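Long-range contact in TarM (Staphylococcus aureus subsp. aureus 21178, PDB 4X7R), which is a glycosyltransferase of the GT-B fold, with a long antiparallel beta-sheet inserted beside its two nucleotide-binding-type domains: residues Thr118-Ile132 / Phe135-Asn149. The protein carries 1 engineered substitution. Numbering follows the deposited sequence.
Sequences TYIAYIRKSKSEKVI and FKDNKRIERFSFIDN
F135 stacks face to face on Y119, ring centroids 4.1 Å apart and planes at 21°, with Y119 CE2 over the centre of the F135 ring. Aromatic rings suit this place because their flat faces lie against each other, and F112 also meets the Y119 ring; F135 N donates to I120 O (2.8 Å), an oxygen at the F135 ring's edge. Strand 139-147 runs antiparallel to strand 129-136, and I132 and F144 exchange two backbone bonds, N to O each way. The tight part is the face holding I132 and F146: branched I132 brings CD1 to 3.6 Å from F146 CE1, and helix 86-95 packs on I132 and F144. Toward solvent, K130 bends at chi3 (69°), so that CE makes a CH-pi contact and NZ a cation-pi contact (4.8 Å to the centroid) over one F146 face: methylenes cover aromatic carbon, while the ammonium reaches N149 OD1 weakly. A water joins S128 O, in the turn 126-129, to N149 N, in the loop after strand 139-147. On the opposite face V131 CG1 rests over the R143 guanidinium, toward its rim. D133, salt-bridged to R143 NE, probably offsets the charge of R143 where its NH2 comes 3.5 Å from R124 NH2, whereas V131 supplies only apolar contact.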
ATOM      1  N   THR A 118     -14.485  20.924 -37.915  1.00 86.76           N
ATOM      2  CA  THR A 118     -14.637  19.959 -36.831  1.00 83.86           C
ATOM      3  C   THR A 118     -13.594  20.026 -35.708  1.00 81.81           C
ATOM      4  O   THR A 118     -12.453  20.442 -35.918  1.00 80.88           O
ATOM      5  CB  THR A 118     -14.907  18.542 -37.371  1.00 93.86           C
ATOM      6  OG1 THR A 118     -15.627  17.802 -36.379  1.00 95.60           O
ATOM      7  CG2 THR A 118     -13.628  17.796 -37.773  1.00 90.48           C
ATOM      8  N   TYR A 119     -14.021  19.576 -34.523  1.00 74.36           N
ATOM      9  CA  TYR A 119     -13.295  19.450 -33.264  1.00 71.61           C
ATOM     10  C   TYR A 119     -12.122  18.455 -33.445  1.00 73.07           C
ATOM     11  O   TYR A 119     -12.356  17.271 -33.695  1.00 72.28           O
ATOM     12  CB  TYR A 119     -14.309  18.938 -32.232  1.00 71.68           C
ATOM     13  CG  TYR A 119     -13.870  18.847 -30.790  1.00 71.79           C
ATOM     14  CD1 TYR A 119     -12.879  19.684 -30.282  1.00 73.61           C
ATOM     15  CD2 TYR A 119     -14.532  18.006 -29.897  1.00 71.65           C
ATOM     16  CE1 TYR A 119     -12.507  19.629 -28.938  1.00 72.96           C
ATOM     17  CE2 TYR A 119     -14.182  17.959 -28.550  1.00 71.56           C
ATOM     18  CZ  TYR A 119     -13.170  18.773 -28.074  1.00 76.09           C
ATOM     19  OH  TYR A 119     -12.846  18.722 -26.741  1.00 76.26           O
ATOM     20  N   ILE A 120     -10.874  18.962 -33.379  1.00 68.01           N
ATOM     21  CA  ILE A 120      -9.622  18.207 -33.557  1.00 65.62           C
ATOM     22  C   ILE A 120      -9.057  17.740 -32.205  1.00 65.84           C
ATOM     23  O   ILE A 120      -8.802  16.544 -32.020  1.00 62.58           O
ATOM     24  CB  ILE A 120      -8.565  19.035 -34.377  1.00 69.36           C
ATOM     25  CG1 ILE A 120      -9.093  19.513 -35.755  1.00 71.90           C
ATOM     26  CG2 ILE A 120      -7.214  18.322 -34.504  1.00 68.12           C
ATOM     27  CD1 ILE A 120      -9.675  18.405 -36.745  1.00 83.48           C
ATOM     28  N   ALA A 121      -8.823  18.687 -31.280  1.00 61.97           N
ATOM     29  CA  ALA A 121      -8.236  18.334 -29.996  1.00 60.60           C
ATOM     30  C   ALA A 121      -8.741  19.083 -28.787  1.00 63.11           C
ATOM     31  O   ALA A 121      -9.279  20.180 -28.886  1.00 63.59           O
ATOM     32  CB  ALA A 121      -6.714  18.424 -30.067  1.00 60.41           C
ATOM     33  N   TYR A 122      -8.519  18.468 -27.638  1.00 57.68           N
ATOM     34  CA  TYR A 122      -8.763  18.975 -26.306  1.00 57.98           C
ATOM     35  C   TYR A 122      -7.423  18.841 -25.567  1.00 62.17           C
ATOM     36  O   TYR A 122      -6.854  17.743 -25.512  1.00 60.62           O
ATOM     37  CB  TYR A 122      -9.849  18.141 -25.610  1.00 58.00           C
ATOM     38  CG  TYR A 122     -10.020  18.451 -24.143  1.00 61.66           C
ATOM     39  CD1 TYR A 122     -10.897  19.444 -23.716  1.00 65.62           C
ATOM     40  CD2 TYR A 122      -9.353  17.707 -23.172  1.00 61.74           C
ATOM     41  CE1 TYR A 122     -11.077  19.714 -22.360  1.00 66.03           C
ATOM     42  CE2 TYR A 122      -9.520  17.973 -21.816  1.00 63.62           C
ATOM     43  CZ  TYR A 122     -10.383  18.978 -21.414  1.00 72.62           C
ATOM     44  OH  TYR A 122     -10.555  19.235 -20.078  1.00 76.67           O
ATOM     45  N   ILE A 123      -6.917  19.957 -25.015  1.00 60.44           N
ATOM     46  CA  ILE A 123      -5.675  19.970 -24.230  1.00 59.59           C
ATOM     47  C   ILE A 123      -5.972  20.487 -22.821  1.00 65.82           C
ATOM     48  O   ILE A 123      -6.582  21.549 -22.682  1.00 66.98           O
ATOM     49  CB  ILE A 123      -4.509  20.752 -24.913  1.00 62.23           C
ATOM     50  CG1 ILE A 123      -4.260  20.251 -26.365  1.00 60.36           C
ATOM     51  CG2 ILE A 123      -3.228  20.675 -24.041  1.00 62.17           C
ATOM     52  CD1 ILE A 123      -3.160  20.913 -27.131  1.00 61.93           C
ATOM     53  N   ARG A 124      -5.539  19.741 -21.793  1.00 62.72           N
ATOM     54  CA  ARG A 124      -5.686  20.111 -20.389  1.00 64.11           C
ATOM     55  C   ARG A 124      -4.298  20.087 -19.720  1.00 71.81           C
ATOM     56  O   ARG A 124      -3.704  19.018 -19.550  1.00 70.21           O
ATOM     57  CB  ARG A 124      -6.690  19.179 -19.675  1.00 61.52           C
ATOM     58  CG  ARG A 124      -7.014  19.546 -18.223  1.00 66.21           C
ATOM     59  CD  ARG A 124      -7.298  18.314 -17.360  1.00 69.53           C
ATOM     60  NE  ARG A 124      -8.390  17.491 -17.898  1.00 74.58           N
ATOM     61  CZ  ARG A 124      -8.452  16.164 -17.818  1.00 85.03           C
ATOM     62  NH1 ARG A 124      -7.491  15.482 -17.207  1.00 66.65           N
ATOM     63  NH2 ARG A 124      -9.476  15.508 -18.351  1.00 74.39           N
ATOM     64  N   LYS A 125      -3.807  21.284 -19.337  1.00 72.82           N
ATOM     65  CA  LYS A 125      -2.524  21.510 -18.656  1.00 73.83           C
ATOM     66  C   LYS A 125      -2.764  21.833 -17.162  1.00 82.04           C
ATOM     67  O   LYS A 125      -3.427  22.824 -16.844  1.00 83.24           O
ATOM     68  CB  LYS A 125      -1.755  22.680 -19.313  1.00 76.98           C
ATOM     69  CG  LYS A 125      -1.156  22.400 -20.682  1.00 84.20           C
ATOM     70  CD  LYS A 125      -0.552  23.679 -21.264  1.00 95.95           C
ATOM     71  CE  LYS A 125       0.132  23.470 -22.591  1.00105.22           C
ATOM     72  NZ  LYS A 125       0.859  24.687 -23.040  1.00113.35           N
ATOM     73  N   SER A 126      -2.230  20.997 -16.259  1.00 79.85           N
ATOM     74  CA  SER A 126      -2.324  21.188 -14.811  1.00 81.31           C
ATOM     75  C   SER A 126      -0.984  20.809 -14.180  1.00 86.17           C
ATOM     76  O   SER A 126      -0.572  19.648 -14.275  1.00 84.58           O
ATOM     77  CB  SER A 126      -3.482  20.385 -14.211  1.00 85.53           C
ATOM     78  OG  SER A 126      -3.175  19.023 -13.952  1.00 94.92           O
ATOM     79  N   LYS A 127      -0.297  21.802 -13.558  1.00 84.66           N
ATOM     80  CA  LYS A 127       1.024  21.673 -12.925  1.00 84.15           C
ATOM     81  C   LYS A 127       2.096  21.262 -13.968  1.00 85.31           C
ATOM     82  O   LYS A 127       2.375  22.029 -14.895  1.00 85.80           O
ATOM     83  CB  LYS A 127       0.984  20.711 -11.711  1.00 85.89           C
ATOM     84  CG  LYS A 127       0.596  21.371 -10.396  1.00100.71           C
ATOM     85  CD  LYS A 127       0.428  20.330  -9.300  1.00109.76           C
ATOM     86  CE  LYS A 127       0.393  20.939  -7.921  1.00122.36           C
ATOM     87  NZ  LYS A 127       0.305  19.892  -6.868  1.00129.56           N
ATOM     88  N   SER A 128       2.664  20.047 -13.814  1.00 78.08           N
ATOM     89  CA  SER A 128       3.687  19.447 -14.678  1.00 76.01           C
ATOM     90  C   SER A 128       3.063  18.443 -15.680  1.00 74.49           C
ATOM     91  O   SER A 128       3.765  17.894 -16.531  1.00 72.43           O
ATOM     92  CB  SER A 128       4.732  18.744 -13.815  1.00 79.00           C
ATOM     93  OG  SER A 128       4.116  17.908 -12.847  1.00 87.05           O
ATOM     94  N   GLU A 129       1.742  18.216 -15.561  1.00 67.89           N
ATOM     95  CA  GLU A 129       0.986  17.291 -16.390  1.00 65.16           C
ATOM     96  C   GLU A 129       0.250  17.940 -17.559  1.00 66.46           C
ATOM     97  O   GLU A 129      -0.183  19.096 -17.485  1.00 67.27           O
ATOM     98  CB  GLU A 129       0.044  16.433 -15.540  1.00 65.56           C
ATOM     99  CG  GLU A 129       0.802  15.488 -14.625  1.00 74.66           C
ATOM    100  CD  GLU A 129      -0.038  14.472 -13.880  1.00101.45           C
ATOM    101  OE1 GLU A 129      -1.177  14.806 -13.479  1.00 81.59           O
ATOM    102  OE2 GLU A 129       0.465  13.345 -13.661  1.00106.91           O
ATOM    103  N   LYS A 130       0.157  17.187 -18.663  1.00 58.96           N
ATOM    104  CA  LYS A 130      -0.528  17.605 -19.880  1.00 57.59           C
ATOM    105  C   LYS A 130      -1.163  16.387 -20.528  1.00 57.59           C
ATOM    106  O   LYS A 130      -0.580  15.302 -20.564  1.00 55.59           O
ATOM    107  CB  LYS A 130       0.418  18.334 -20.851  1.00 59.74           C
ATOM    108  CG  LYS A 130      -0.274  18.870 -22.120  1.00 60.68           C
ATOM    109  CD  LYS A 130       0.610  19.786 -22.971  1.00 62.48           C
ATOM    110  CE  LYS A 130       1.753  19.078 -23.657  1.00 58.31           C
ATOM    111  NZ  LYS A 130       2.632  20.028 -24.376  1.00 63.06           N
ATOM    112  N   VAL A 131      -2.365  16.588 -21.036  1.00 53.36           N
ATOM    113  CA  VAL A 131      -3.162  15.588 -21.708  1.00 51.92           C
ATOM    114  C   VAL A 131      -3.634  16.185 -23.032  1.00 54.88           C
ATOM    115  O   VAL A 131      -4.064  17.343 -23.061  1.00 56.21           O
ATOM    116  CB  VAL A 131      -4.301  15.148 -20.747  1.00 56.47           C
ATOM    117  CG1 VAL A 131      -5.677  15.180 -21.398  1.00 57.64           C
ATOM    118  CG2 VAL A 131      -4.001  13.792 -20.115  1.00 54.31           C
ATOM    119  N   ILE A 132      -3.459  15.444 -24.141  1.00 49.33           N
ATOM    120  CA  ILE A 132      -3.935  15.882 -25.462  1.00 48.76           C
ATOM    121  C   ILE A 132      -4.855  14.799 -25.986  1.00 52.30           C
ATOM    122  O   ILE A 132      -4.394  13.694 -26.273  1.00 50.35           O
ATOM    123  CB  ILE A 132      -2.836  16.265 -26.493  1.00 51.22           C
ATOM    124  CG1 ILE A 132      -1.870  17.332 -25.957  1.00 51.99           C
ATOM    125  CG2 ILE A 132      -3.464  16.706 -27.827  1.00 53.30           C
ATOM    126  CD1 ILE A 132      -0.667  17.636 -26.916  1.00 51.57           C
ATOM    127  N   PHE A 135      -9.668  13.966 -31.592  1.00 53.82           N
ATOM    128  CA  PHE A 135     -11.021  13.624 -32.017  1.00 55.61           C
ATOM    129  C   PHE A 135     -11.120  13.372 -33.502  1.00 63.28           C
ATOM    130  O   PHE A 135     -10.317  13.900 -34.278  1.00 63.12           O
ATOM    131  CB  PHE A 135     -11.999  14.746 -31.615  1.00 57.80           C
ATOM    132  CG  PHE A 135     -12.151  14.865 -30.124  1.00 57.93           C
ATOM    133  CD1 PHE A 135     -11.209  15.547 -29.364  1.00 59.45           C
ATOM    134  CD2 PHE A 135     -13.244  14.308 -29.474  1.00 59.51           C
ATOM    135  CE1 PHE A 135     -11.331  15.620 -27.973  1.00 59.84           C
ATOM    136  CE2 PHE A 135     -13.374  14.400 -28.088  1.00 61.70           C
ATOM    137  CZ  PHE A 135     -12.410  15.047 -27.347  1.00 59.10           C
ATOM    138  N   LYS A 136     -12.097  12.536 -33.884  1.00 62.72           N
ATOM    139  CA  LYS A 136     -12.450  12.216 -35.272  1.00 64.19           C
ATOM    140  C   LYS A 136     -13.960  12.010 -35.286  1.00 71.94           C
ATOM    141  O   LYS A 136     -14.486  11.183 -34.527  1.00 71.77           O
ATOM    142  CB  LYS A 136     -11.682  10.996 -35.815  1.00 65.64           C
ATOM    143  CG  LYS A 136     -11.887  10.764 -37.308  1.00 83.55           C
ATOM    144  CD  LYS A 136     -11.040   9.617 -37.837  1.00 93.97           C
ATOM    145  CE  LYS A 136     -11.266   9.405 -39.315  1.00106.43           C
ATOM    146  NZ  LYS A 136     -10.461   8.270 -39.837  1.00115.15           N
ATOM    147  N   ASP A 137     -14.656  12.843 -36.090  1.00 71.42           N
ATOM    148  CA  ASP A 137     -16.108  12.877 -36.229  1.00 72.68           C
ATOM    149  C   ASP A 137     -16.798  13.017 -34.862  1.00 76.24           C
ATOM    150  O   ASP A 137     -17.700  12.251 -34.521  1.00 76.29           O
ATOM    151  CB  ASP A 137     -16.627  11.732 -37.133  1.00 74.76           C
ATOM    152  CG  ASP A 137     -16.467  12.031 -38.626  1.00 87.25           C
ATOM    153  OD1 ASP A 137     -15.305  12.096 -39.108  1.00 84.19           O
ATOM    154  OD2 ASP A 137     -17.503  12.250 -39.306  1.00100.04           O
ATOM    155  N   ASN A 138     -16.297  13.999 -34.066  1.00 72.35           N
ATOM    156  CA  ASN A 138     -16.735  14.375 -32.713  1.00 72.16           C
ATOM    157  C   ASN A 138     -16.637  13.265 -31.661  1.00 74.20           C
ATOM    158  O   ASN A 138     -17.293  13.324 -30.606  1.00 74.38           O
ATOM    159  CB  ASN A 138     -18.105  15.068 -32.743  1.00 77.91           C
ATOM    160  CG  ASN A 138     -17.996  16.566 -32.703  1.00 96.71           C
ATOM    161  OD1 ASN A 138     -17.727  17.228 -33.721  1.00 85.70           O
ATOM    162  ND2 ASN A 138     -18.160  17.125 -31.504  1.00 86.90           N
ATOM    163  N   LYS A 139     -15.766  12.272 -31.936  1.00 68.44           N
ATOM    164  CA  LYS A 139     -15.503  11.121 -31.071  1.00 65.94           C
ATOM    165  C   LYS A 139     -14.004  11.087 -30.721  1.00 63.77           C
ATOM    166  O   LYS A 139     -13.160  11.196 -31.618  1.00 61.86           O
ATOM    167  CB  LYS A 139     -15.936   9.831 -31.806  1.00 69.50           C
ATOM    168  CG  LYS A 139     -15.573   8.520 -31.094  1.00 88.99           C
ATOM    169  CD  LYS A 139     -14.650   7.630 -31.940  1.00 91.47           C
ATOM    170  CE  LYS A 139     -14.142   6.451 -31.142  1.00 95.12           C
ATOM    171  NZ  LYS A 139     -13.103   5.682 -31.880  1.00 96.07           N
ATOM    172  N   ARG A 140     -13.685  10.941 -29.423  1.00 58.16           N
ATOM    173  CA  ARG A 140     -12.304  10.849 -28.934  1.00 56.48           C
ATOM    174  C   ARG A 140     -11.651   9.550 -29.421  1.00 59.18           C
ATOM    175  O   ARG A 140     -12.096   8.458 -29.058  1.00 58.70           O
ATOM    176  CB  ARG A 140     -12.224  10.974 -27.391  1.00 53.45           C
ATOM    177  CG  ARG A 140     -10.804  10.765 -26.842  1.00 50.57           C
ATOM    178  CD  ARG A 140     -10.658  11.162 -25.387  1.00 48.56           C
ATOM    179  NE  ARG A 140     -11.355  10.261 -24.467  1.00 49.04           N
ATOM    180  CZ  ARG A 140     -11.216  10.289 -23.148  1.00 62.24           C
ATOM    181  NH1 ARG A 140     -10.386  11.157 -22.578  1.00 52.84           N
ATOM    182  NH2 ARG A 140     -11.880   9.434 -22.388  1.00 56.71           N
ATOM    183  N   ILE A 141     -10.610   9.677 -30.248  1.00 55.04           N
ATOM    184  CA  ILE A 141      -9.884   8.511 -30.762  1.00 53.20           C
ATOM    185  C   ILE A 141      -8.664   8.168 -29.886  1.00 55.23           C
ATOM    186  O   ILE A 141      -8.413   6.991 -29.582  1.00 54.55           O
ATOM    187  CB  ILE A 141      -9.576   8.636 -32.281  1.00 56.58           C
ATOM    188  CG1 ILE A 141      -8.788   9.926 -32.615  1.00 57.26           C
ATOM    189  CG2 ILE A 141     -10.890   8.563 -33.093  1.00 59.42           C
ATOM    190  CD1 ILE A 141      -8.124   9.964 -33.977  1.00 57.20           C
ATOM    191  N   GLU A 142      -7.925   9.203 -29.437  1.00 49.87           N
ATOM    192  CA  GLU A 142      -6.732   8.992 -28.631  1.00 47.01           C
ATOM    193  C   GLU A 142      -6.402  10.052 -27.602  1.00 48.58           C
ATOM    194  O   GLU A 142      -6.865  11.186 -27.689  1.00 49.51           O
ATOM    195  CB  GLU A 142      -5.516   8.718 -29.526  1.00 47.37           C
ATOM    196  CG  GLU A 142      -5.305   9.761 -30.587  1.00 56.66           C
ATOM    197  CD  GLU A 142      -4.521   9.270 -31.780  1.00 72.16           C
ATOM    198  OE1 GLU A 142      -4.493   8.044 -32.033  1.00 69.58           O
ATOM    199  OE2 GLU A 142      -3.938  10.128 -32.475  1.00 64.18           O
ATOM    200  N   ARG A 143      -5.554   9.669 -26.639  1.00 41.44           N
ATOM    201  CA  ARG A 143      -5.034  10.545 -25.608  1.00 40.18           C
ATOM    202  C   ARG A 143      -3.532  10.345 -25.453  1.00 43.65           C
ATOM    203  O   ARG A 143      -3.096   9.230 -25.147  1.00 43.20           O
ATOM    204  CB  ARG A 143      -5.745  10.318 -24.256  1.00 36.81           C
ATOM    205  CG  ARG A 143      -5.006  10.941 -23.060  1.00 44.77           C
ATOM    206  CD  ARG A 143      -5.759  10.826 -21.755  1.00 45.87           C
ATOM    207  NE  ARG A 143      -6.816  11.837 -21.716  1.00 60.62           N
ATOM    208  CZ  ARG A 143      -7.442  12.240 -20.617  1.00 68.04           C
ATOM    209  NH1 ARG A 143      -7.118  11.730 -19.438  1.00 52.62           N
ATOM    210  NH2 ARG A 143      -8.374  13.182 -20.687  1.00 55.83           N
ATOM    211  N   PHE A 144      -2.765  11.435 -25.588  1.00 39.56           N
ATOM    212  CA  PHE A 144      -1.338  11.466 -25.291  1.00 39.54           C
ATOM    213  C   PHE A 144      -1.182  12.125 -23.897  1.00 43.36           C
ATOM    214  O   PHE A 144      -1.684  13.240 -23.668  1.00 43.13           O
ATOM    215  CB  PHE A 144      -0.558  12.270 -26.348  1.00 41.71           C
ATOM    216  CG  PHE A 144      -0.472  11.605 -27.696  1.00 42.11           C
ATOM    217  CD1 PHE A 144      -1.457  11.814 -28.658  1.00 43.53           C
ATOM    218  CD2 PHE A 144       0.588  10.755 -28.003  1.00 42.46           C
ATOM    219  CE1 PHE A 144      -1.388  11.179 -29.899  1.00 44.51           C
ATOM    220  CE2 PHE A 144       0.671  10.143 -29.261  1.00 45.02           C
ATOM    221  CZ  PHE A 144      -0.318  10.357 -30.202  1.00 42.78           C
ATOM    222  N   SER A 145      -0.487  11.425 -22.987  1.00 39.04           N
ATOM    223  CA  SER A 145      -0.197  11.868 -21.625  1.00 39.65           C
ATOM    224  C   SER A 145       1.270  12.257 -21.511  1.00 45.79           C
ATOM    225  O   SER A 145       2.155  11.509 -21.950  1.00 45.79           O
ATOM    226  CB  SER A 145      -0.555  10.783 -20.613  1.00 40.33           C
ATOM    227  OG  SER A 145      -1.925  10.455 -20.769  1.00 47.58           O
ATOM    228  N   PHE A 146       1.510  13.453 -20.952  1.00 44.43           N
ATOM    229  CA  PHE A 146       2.828  14.069 -20.777  1.00 45.12           C
ATOM    230  C   PHE A 146       3.113  14.425 -19.324  1.00 51.82           C
ATOM    231  O   PHE A 146       2.201  14.783 -18.582  1.00 51.80           O
ATOM    232  CB  PHE A 146       2.921  15.371 -21.602  1.00 47.73           C
ATOM    233  CG  PHE A 146       2.629  15.287 -23.083  1.00 48.47           C
ATOM    234  CD1 PHE A 146       1.319  15.233 -23.550  1.00 50.39           C
ATOM    235  CD2 PHE A 146       3.658  15.363 -24.015  1.00 49.77           C
ATOM    236  CE1 PHE A 146       1.048  15.164 -24.916  1.00 51.11           C
ATOM    237  CE2 PHE A 146       3.388  15.300 -25.385  1.00 52.48           C
ATOM    238  CZ  PHE A 146       2.083  15.208 -25.828  1.00 50.45           C
ATOM    239  N   ILE A 147       4.400  14.349 -18.938  1.00 51.55           N
ATOM    240  CA  ILE A 147       4.978  14.784 -17.657  1.00 52.83           C
ATOM    241  C   ILE A 147       6.205  15.620 -18.051  1.00 59.45           C
ATOM    242  O   ILE A 147       7.067  15.125 -18.793  1.00 59.05           O
ATOM    243  CB  ILE A 147       5.331  13.641 -16.688  1.00 55.05           C
ATOM    244  CG1 ILE A 147       4.060  12.892 -16.222  1.00 54.61           C
ATOM    245  CG2 ILE A 147       6.127  14.195 -15.477  1.00 56.79           C
ATOM    246  CD1 ILE A 147       4.302  11.566 -15.618  1.00 59.73           C
ATOM    247  N   ASP A 148       6.239  16.904 -17.619  1.00 57.48           N
ATOM    248  CA  ASP A 148       7.284  17.894 -17.946  1.00 58.94           C
ATOM    249  C   ASP A 148       7.481  18.006 -19.471  1.00 62.47           C
ATOM    250  O   ASP A 148       8.615  17.963 -19.964  1.00 62.58           O
ATOM    251  CB  ASP A 148       8.625  17.619 -17.199  1.00 61.51           C
ATOM    252  CG  ASP A 148       8.519  17.357 -15.700  1.00 73.54           C
ATOM    253  OD1 ASP A 148       7.778  18.092 -15.018  1.00 73.54           O
ATOM    254  OD2 ASP A 148       9.195  16.427 -15.211  1.00 81.14           O
ATOM    255  N   ASN A 149       6.352  18.101 -20.217  1.00 58.73           N
ATOM    256  CA  ASN A 149       6.285  18.193 -21.692  1.00 58.30           C
ATOM    257  C   ASN A 149       6.824  16.978 -22.462  1.00 56.70           C
ATOM    258  O   ASN A 149       7.007  17.048 -23.677  1.00 57.69           O
ATOM    259  CB  ASN A 149       6.858  19.525 -22.223  1.00 64.81           C
ATOM    260  CG  ASN A 149       5.923  20.704 -22.097  1.00 96.66           C
ATOM    261  OD1 ASN A 149       4.767  20.592 -21.661  1.00 87.40           O
ATOM    262  ND2 ASN A 149       6.407  21.871 -22.497  1.00 96.72           N
TER
HETATM  263  O   HOH W   1       3.746  18.159 -19.305  1.00 62.12           O